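Local structure of histone acetyltransferase, ELP3 family (Methanocaldococcus infernus, 6IA8) at residues 61-66 with 133-138. The protein catalyses formation of 5-carboxymethyluridine at the wobble position of tRNAs, using acetyl-CoA and S-adenosyl-L-methionine. Residues are numbered along the deposited sequence; the frame is centred on the assembly and turned at random.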
ATOM      1  N   GLY A  61     -14.597   0.743  -6.013  1.00 83.82           N
ATOM      2  CA  GLY A  61     -15.215  -0.552  -5.819  1.00 69.21           C
ATOM      3  C   GLY A  61     -14.725  -1.282  -4.591  1.00 60.99           C
ATOM      4  O   GLY A  61     -15.369  -2.245  -4.167  1.00 54.36           O
ATOM      5  N   VAL A  62     -13.596  -0.859  -4.026  1.00 56.53           N
ATOM      6  CA  VAL A  62     -13.030  -1.460  -2.820  1.00 60.40           C
ATOM      7  C   VAL A  62     -13.238  -0.483  -1.667  1.00 52.43           C
ATOM      8  O   VAL A  62     -12.818   0.679  -1.746  1.00 49.50           O
ATOM      9  CB  VAL A  62     -11.539  -1.795  -2.993  1.00 54.79           C
ATOM     10  CG1 VAL A  62     -10.973  -2.361  -1.705  1.00 55.95           C
ATOM     11  CG2 VAL A  62     -11.340  -2.773  -4.144  1.00 54.37           C
ATOM     12  N   ALA A  63     -13.883  -0.951  -0.602  1.00 43.21           N
ATOM     13  CA  ALA A  63     -14.132  -0.138   0.575  1.00 42.81           C
ATOM     14  C   ALA A  63     -12.939  -0.230   1.512  1.00 37.50           C
ATOM     15  O   ALA A  63     -12.504  -1.327   1.875  1.00 40.79           O
ATOM     16  CB  ALA A  63     -15.391  -0.608   1.293  1.00 43.15           C
ATOM     17  N   VAL A  64     -12.430   0.916   1.931  1.00 40.78           N
ATOM     18  CA  VAL A  64     -11.315   0.958   2.874  1.00 36.80           C
ATOM     19  C   VAL A  64     -11.887   1.055   4.280  1.00 35.45           C
ATOM     20  O   VAL A  64     -12.639   1.985   4.588  1.00 37.85           O
ATOM     21  CB  VAL A  64     -10.376   2.138   2.588  1.00 48.38           C
ATOM     22  CG1 VAL A  64      -9.309   2.192   3.662  1.00 39.62           C
ATOM     23  CG2 VAL A  64      -9.736   1.995   1.199  1.00 45.49           C
ATOM     24  N   VAL A  65     -11.552   0.091   5.122  1.00 31.83           N
ATOM     25  CA  VAL A  65     -12.039   0.023   6.494  1.00 33.20           C
ATOM     26  C   VAL A  65     -10.801   0.115   7.372  1.00 37.52           C
ATOM     27  O   VAL A  65     -10.066  -0.865   7.529  1.00 34.20           O
ATOM     28  CB  VAL A  65     -12.820  -1.268   6.764  1.00 33.87           C
ATOM     29  CG1 VAL A  65     -13.157  -1.434   8.231  1.00 36.18           C
ATOM     30  CG2 VAL A  65     -14.104  -1.344   5.902  1.00 35.73           C
ATOM     31  N   ALA A  66     -10.571   1.287   7.949  1.00 37.02           N
ATOM     32  CA  ALA A  66      -9.422   1.539   8.805  1.00 39.08           C
ATOM     33  C   ALA A  66      -9.862   1.487  10.260  1.00 37.32           C
ATOM     34  O   ALA A  66     -10.786   2.198  10.649  1.00 35.71           O
ATOM     35  CB  ALA A  66      -8.822   2.909   8.496  1.00 43.52           C
ATOM     36  N   ASP A 133     -18.723  -5.044  -0.885  1.00 44.68           N
ATOM     37  CA  ASP A 133     -18.483  -6.465  -1.087  1.00 48.50           C
ATOM     38  C   ASP A 133     -16.995  -6.790  -1.069  1.00 39.23           C
ATOM     39  O   ASP A 133     -16.630  -7.938  -0.809  1.00 42.85           O
ATOM     40  CB  ASP A 133     -19.124  -6.924  -2.402  1.00 47.76           C
ATOM     41  CG  ASP A 133     -18.672  -6.091  -3.603  1.00 65.34           C
ATOM     42  OD1 ASP A 133     -18.828  -4.858  -3.564  1.00 64.92           O
ATOM     43  OD2 ASP A 133     -18.156  -6.670  -4.580  1.00 78.36           O
ATOM     44  N   LYS A 134     -16.135  -5.812  -1.351  1.00 37.32           N
ATOM     45  CA  LYS A 134     -14.685  -5.951  -1.274  1.00 40.70           C
ATOM     46  C   LYS A 134     -14.141  -4.940  -0.271  1.00 40.29           C
ATOM     47  O   LYS A 134     -14.365  -3.728  -0.414  1.00 36.75           O
ATOM     48  CB  LYS A 134     -14.034  -5.715  -2.647  1.00 47.72           C
ATOM     49  CG  LYS A 134     -14.478  -6.645  -3.732  1.00 64.80           C
ATOM     50  CD  LYS A 134     -13.646  -6.407  -5.008  1.00 76.76           C
ATOM     51  CE  LYS A 134     -14.213  -7.146  -6.205  1.00103.61           C
ATOM     52  NZ  LYS A 134     -15.445  -6.493  -6.724  1.00138.11           N
ATOM     53  N   ILE A 135     -13.397  -5.424   0.721  1.00 34.13           N
ATOM     54  CA  ILE A 135     -12.916  -4.580   1.807  1.00 33.75           C
ATOM     55  C   ILE A 135     -11.400  -4.678   1.922  1.00 35.00           C
ATOM     56  O   ILE A 135     -10.841  -5.777   1.979  1.00 33.69           O
ATOM     57  CB  ILE A 135     -13.591  -4.968   3.136  1.00 36.86           C
ATOM     58  CG1 ILE A 135     -15.082  -4.539   3.114  1.00 40.37           C
ATOM     59  CG2 ILE A 135     -12.856  -4.314   4.315  1.00 39.01           C
ATOM     60  CD1 ILE A 135     -15.870  -5.054   4.280  1.00 54.81           C
ATOM     61  N   GLU A 136     -10.745  -3.530   1.994  1.00 34.30           N
ATOM     62  CA  GLU A 136      -9.350  -3.428   2.399  1.00 35.97           C
ATOM     63  C   GLU A 136      -9.358  -3.030   3.870  1.00 30.33           C
ATOM     64  O   GLU A 136      -9.821  -1.939   4.213  1.00 35.57           O
ATOM     65  CB  GLU A 136      -8.592  -2.387   1.575  1.00 57.60           C
ATOM     66  CG  GLU A 136      -7.200  -2.077   2.149  1.00 41.78           C
ATOM     67  CD  GLU A 136      -6.474  -0.920   1.430  1.00 49.78           C
ATOM     68  OE1 GLU A 136      -7.117  -0.175   0.676  1.00 59.66           O
ATOM     69  OE2 GLU A 136      -5.259  -0.770   1.634  1.00 77.96           O
ATOM     70  N   LEU A 137      -8.850  -3.911   4.723  1.00 29.85           N
ATOM     71  CA  LEU A 137      -8.788  -3.694   6.158  1.00 31.68           C
ATOM     72  C   LEU A 137      -7.412  -3.148   6.496  1.00 32.31           C
ATOM     73  O   LEU A 137      -6.395  -3.721   6.086  1.00 33.28           O
ATOM     74  CB  LEU A 137      -9.027  -4.996   6.899  1.00 28.87           C
ATOM     75  CG  LEU A 137      -9.022  -4.921   8.420  1.00 29.17           C
ATOM     76  CD1 LEU A 137     -10.133  -4.040   8.919  1.00 35.79           C
ATOM     77  CD2 LEU A 137      -9.132  -6.359   8.945  1.00 36.05           C
ATOM     78  N   ILE A 138      -7.388  -2.016   7.186  1.00 31.51           N
ATOM     79  CA  ILE A 138      -6.146  -1.340   7.541  1.00 28.67           C
ATOM     80  C   ILE A 138      -6.070  -1.288   9.055  1.00 31.01           C
ATOM     81  O   ILE A 138      -6.947  -0.696   9.696  1.00 34.27           O
ATOM     82  CB  ILE A 138      -6.063   0.082   6.971  1.00 34.77           C
ATOM     83  CG1 ILE A 138      -6.225   0.076   5.450  1.00 37.02           C
ATOM     84  CG2 ILE A 138      -4.697   0.708   7.320  1.00 35.78           C
ATOM     85  CD1 ILE A 138      -6.100   1.449   4.824  1.00 37.04           C
TER
HETATM   86  O   HOH W   1     -16.644  -2.938  -2.218  1.00 50.86           O
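The carboxylate of Glu136 lies beside Val64, and the two side chains point the same way. Val64 CG2 comes obliquely to the OE1 end, from above the carboxylate plane, 3.4 Å from Glu136 OE1. Glu136 OE2 is turned to Arg212 NH1 in a salt bridge. The backbones beneath are neighbouring parallel strands of the radical SAM core, 63-68 and 134-140. Helix 114-127 lies in the connection between them, a beta-alpha-beta crossover. Strand 63-68 is one of two edge strands of the parallel sheet within this chain.

Four hydrogen bonds join the pair. Ala63 N donates to Lys134 O and Glu136 N to Ala63 O, both at 2.8 Å. Val65 N reaches Glu136 O in an almost straight bond (2.8 Å, 179°). Ile138 N donates to Val65 O at 2.9 Å. Ala63 and Val65 thus use both N and O, in the usual parallel pattern. Lys134, at the start of its strand, probably binds acetyl-CoA, as in relatives. Lys134 NZ makes a salt bridge with Asp133 OD2, with a weak hydrogen bond at 3.5 Å.

Ala63, Val65, Ile135 and Leu137 share the buried face, under helices 114-127 and 149-164. There Val65 CG2, anti to the carbonyl carbon, meets Ile135 CG2 at 3.6 Å. Val64, Ala66, Glu136 and Ile138 line the more open face. Here Val64 CG1 presses on Ile138 CD1 at 3.5 Å, tighter than usual.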